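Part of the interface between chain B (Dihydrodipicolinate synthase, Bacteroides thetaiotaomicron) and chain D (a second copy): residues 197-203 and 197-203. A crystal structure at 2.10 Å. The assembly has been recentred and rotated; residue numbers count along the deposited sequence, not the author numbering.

Chain B 197-203: AESVLLG
Chain D (197-203) AESVLLG

Two copies of one helix end meet here in a near-symmetric, largely buried contact, in which a pair of glutamates approaches carboxylate to carboxylate beside a small cluster of leucines. It illustrates a general principle of self-association: when a segment packs against its own copy, each residue near the axis meets itself, and its chemistry must tolerate that encounter.

Both stretches enter as the last part of a helix, with phi near -50° to -72° and psi near -34° to -53°. The CA traces of A197(B)-L201(B) and A197(D)-L201(D) run broadly opposed but obliquely, crossing rather than lying alongside. L201(B) N to A197(B) O and L201(D) N to A197(D) O are 2.9 Å hydrogen bonds. L202(B) is the first residue to leave helical phi/psi, at -96/16; L202(D) sits at the similar -98/20. L202(B) N bonds only weakly to E198(B) O and S199(B) O, as does L202(D) N in its own copy. G203(B) N to V200(B) O and G203(D) N to V200(D) O, both 2.9 Å, close the turns. G203(B) and G203(D) have phi/psi near 107/-5, where a CB would jam against the preceding carbonyl O, which calls for glycine.

The register centres on E198(B) and E198(D), whose CA atoms lie 5.3 Å apart. Both point CA-to-CB toward the other stretch and adopt the same rotamer, chi1 p, chi2 t and chi3 near 60°. This brings E198(B) OE2 to 2.5 Å from E198(D) OE2, too short for two bare carboxylates; one acid group probably holds a proton and donates it. Water reinforces the pair on both sides. Water 1 donates to E198(B) OE2 at 3.0 Å and, weakly, to S199(D) OG at 3.4 Å; water 2 donates to E198(D) OE2 and to S199(B) OG, each at 3.1 Å. S199(B) and S199(D) point away at CB, yet with chi1 m their hydroxyls reach the bridging waters.

The leucines supply the apolar part. L201(B) and L201(D) are m,t, and L201(B) CB lies 4.3 Å from L201(D) CD1. L202(B) and L202(D) pack crosswise: L201(B) CD1 meets L202(D) CD1, and L202(B) CD2 meets L201(D) CD1, each at 3.7 Å. The same methyls cover the glutamate bases, with L202(D) CD1 3.8 Å from E198(B) CB and L202(B) CD2 3.9 Å from E198(D) CB. Symmetry breaks in the rotamers: chi1 -85° and chi2 -74° in L202(B), chi1 -91° and chi2 71° in L202(D), so differently named methyls do equivalent work. Together the stretches bury 389 Å², while V200(B) and V200(D) stay out of reach.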

ATOM      1  N   ALA B 197      21.340   6.052  17.974  1.00 25.35           N
ATOM      2  CA  ALA B 197      21.970   7.134  18.713  1.00 25.78           C
ATOM      3  C   ALA B 197      20.981   8.255  18.997  1.00 25.57           C
ATOM      4  O   ALA B 197      20.893   8.726  20.117  1.00 25.76           O
ATOM      5  CB  ALA B 197      23.188   7.669  17.945  1.00 26.47           C
ATOM      6  N   GLU B 198      20.230   8.677  17.988  1.00 25.16           N
ATOM      7  CA  GLU B 198      19.390   9.848  18.145  1.00 26.46           C
ATOM      8  C   GLU B 198      18.232   9.467  19.053  1.00 24.80           C
ATOM      9  O   GLU B 198      17.756  10.278  19.829  1.00 25.03           O
ATOM     10  CB  GLU B 198      18.891  10.407  16.776  1.00 28.58           C
ATOM     11  CG  GLU B 198      17.899   9.512  16.028  1.00 30.44           C
ATOM     12  CD  GLU B 198      17.658   9.982  14.589  1.00 33.91           C
ATOM     13  OE1 GLU B 198      18.636   9.990  13.813  1.00 34.27           O
ATOM     14  OE2 GLU B 198      16.500  10.335  14.238  1.00 34.46           O
ATOM     15  N   SER B 199      17.781   8.224  18.960  1.00 23.45           N
ATOM     16  CA  SER B 199      16.687   7.780  19.795  1.00 23.63           C
ATOM     17  C   SER B 199      17.114   7.651  21.248  1.00 23.81           C
ATOM     18  O   SER B 199      16.352   7.972  22.138  1.00 23.83           O
ATOM     19  CB  SER B 199      16.128   6.423  19.328  1.00 23.68           C
ATOM     20  OG  SER B 199      15.781   6.493  17.981  1.00 25.25           O
ATOM     21  N   VAL B 200      18.287   7.089  21.497  1.00 23.55           N
ATOM     22  CA  VAL B 200      18.827   7.045  22.877  1.00 25.17           C
ATOM     23  C   VAL B 200      19.047   8.462  23.473  1.00 26.43           C
ATOM     24  O   VAL B 200      18.788   8.724  24.658  1.00 26.14           O
ATOM     25  CB  VAL B 200      20.143   6.234  22.924  1.00 25.47           C
ATOM     26  CG1 VAL B 200      20.752   6.265  24.312  1.00 26.57           C
ATOM     27  CG2 VAL B 200      19.854   4.775  22.571  1.00 25.58           C
ATOM     28  N   LEU B 201      19.543   9.381  22.654  1.00 27.57           N
ATOM     29  CA  LEU B 201      19.680  10.776  23.075  1.00 29.31           C
ATOM     30  C   LEU B 201      18.379  11.322  23.666  1.00 31.75           C
ATOM     31  O   LEU B 201      18.409  12.060  24.640  1.00 31.93           O
ATOM     32  CB  LEU B 201      20.156  11.654  21.911  1.00 29.24           C
ATOM     33  CG  LEU B 201      21.680  11.617  21.689  1.00 29.05           C
ATOM     34  CD1 LEU B 201      22.098  12.190  20.345  1.00 28.29           C
ATOM     35  CD2 LEU B 201      22.420  12.343  22.802  1.00 29.68           C
ATOM     36  N   LEU B 202      17.253  10.923  23.080  1.00 33.09           N
ATOM     37  CA  LEU B 202      15.926  11.363  23.510  1.00 36.77           C
ATOM     38  C   LEU B 202      15.250  10.373  24.471  1.00 38.66           C
ATOM     39  O   LEU B 202      14.038  10.430  24.652  1.00 44.42           O
ATOM     40  CB  LEU B 202      15.019  11.573  22.280  1.00 34.50           C
ATOM     41  CG  LEU B 202      15.129  12.945  21.591  1.00 36.08           C
ATOM     42  CD1 LEU B 202      14.426  13.955  22.466  1.00 38.54           C
ATOM     43  CD2 LEU B 202      16.539  13.434  21.332  1.00 35.32           C
ATOM     44  N   GLY B 203      16.012   9.452  25.054  1.00 36.36           N
ATOM     45  CA  GLY B 203      15.460   8.577  26.091  1.00 34.45           C
ATOM     46  C   GLY B 203      15.181   7.112  25.778  1.00 32.07           C
ATOM     47  O   GLY B 203      14.777   6.390  26.691  1.00 31.42           O
TER
ATOM     48  N   ALA D 197      14.061  17.723  17.020  1.00 20.67           N
ATOM     49  CA  ALA D 197      15.119  17.809  18.025  1.00 21.40           C
ATOM     50  C   ALA D 197      16.216  16.767  17.771  1.00 21.98           C
ATOM     51  O   ALA D 197      17.405  17.102  17.685  1.00 22.68           O
ATOM     52  CB  ALA D 197      14.561  17.661  19.435  1.00 21.33           C
ATOM     53  N   GLU D 198      15.816  15.511  17.639  1.00 21.95           N
ATOM     54  CA  GLU D 198      16.774  14.441  17.433  1.00 22.79           C
ATOM     55  C   GLU D 198      17.553  14.611  16.114  1.00 22.30           C
ATOM     56  O   GLU D 198      18.745  14.273  16.050  1.00 22.95           O
ATOM     57  CB  GLU D 198      16.068  13.088  17.486  1.00 23.84           C
ATOM     58  CG  GLU D 198      15.291  12.706  16.244  1.00 25.25           C
ATOM     59  CD  GLU D 198      14.419  11.498  16.519  1.00 28.89           C
ATOM     60  OE1 GLU D 198      13.563  11.607  17.417  1.00 32.82           O
ATOM     61  OE2 GLU D 198      14.631  10.433  15.889  1.00 30.30           O
ATOM     62  N   SER D 199      16.886  15.121  15.069  1.00 21.99           N
ATOM     63  CA  SER D 199      17.541  15.339  13.790  1.00 22.69           C
ATOM     64  C   SER D 199      18.557  16.494  13.882  1.00 23.20           C
ATOM     65  O   SER D 199      19.682  16.354  13.415  1.00 23.28           O
ATOM     66  CB  SER D 199      16.555  15.566  12.632  1.00 23.89           C
ATOM     67  OG  SER D 199      15.493  14.592  12.604  1.00 25.31           O
ATOM     68  N   VAL D 200      18.190  17.588  14.535  1.00 22.06           N
ATOM     69  CA  VAL D 200      19.095  18.720  14.689  1.00 23.14           C
ATOM     70  C   VAL D 200      20.273  18.301  15.551  1.00 24.13           C
ATOM     71  O   VAL D 200      21.384  18.599  15.214  1.00 26.12           O
ATOM     72  CB  VAL D 200      18.378  19.952  15.267  1.00 23.05           C
ATOM     73  CG1 VAL D 200      19.396  21.031  15.684  1.00 24.29           C
ATOM     74  CG2 VAL D 200      17.414  20.471  14.239  1.00 22.14           C
ATOM     75  N   LEU D 201      20.051  17.532  16.611  1.00 24.80           N
ATOM     76  CA  LEU D 201      21.179  16.987  17.374  1.00 26.36           C
ATOM     77  C   LEU D 201      22.172  16.295  16.493  1.00 28.55           C
ATOM     78  O   LEU D 201      23.339  16.341  16.782  1.00 29.96           O
ATOM     79  CB  LEU D 201      20.750  15.988  18.447  1.00 26.61           C
ATOM     80  CG  LEU D 201      20.230  16.649  19.719  1.00 26.93           C
ATOM     81  CD1 LEU D 201      19.437  15.672  20.553  1.00 28.09           C
ATOM     82  CD2 LEU D 201      21.349  17.267  20.550  1.00 28.61           C
ATOM     83  N   LEU D 202      21.709  15.619  15.449  1.00 30.57           N
ATOM     84  CA  LEU D 202      22.610  14.883  14.571  1.00 33.54           C
ATOM     85  C   LEU D 202      22.961  15.648  13.308  1.00 33.53           C
ATOM     86  O   LEU D 202      23.371  15.059  12.327  1.00 34.15           O
ATOM     87  CB  LEU D 202      22.014  13.529  14.227  1.00 34.88           C
ATOM     88  CG  LEU D 202      22.519  12.519  15.279  1.00 40.07           C
ATOM     89  CD1 LEU D 202      21.898  12.721  16.657  1.00 40.41           C
ATOM     90  CD2 LEU D 202      22.349  11.085  14.831  1.00 41.20           C
ATOM     91  N   GLY D 203      22.789  16.963  13.325  1.00 31.71           N
ATOM     92  CA  GLY D 203      23.324  17.796  12.247  1.00 30.60           C
ATOM     93  C   GLY D 203      22.325  18.364  11.273  1.00 28.58           C
ATOM     94  O   GLY D 203      22.720  19.145  10.440  1.00 27.96           O
TER
HETATM   95  O   HOH W   1      17.362  11.886  11.799  1.00 32.50           O
HETATM   96  O   HOH W   2      13.369   8.481  17.976  1.00 28.61           O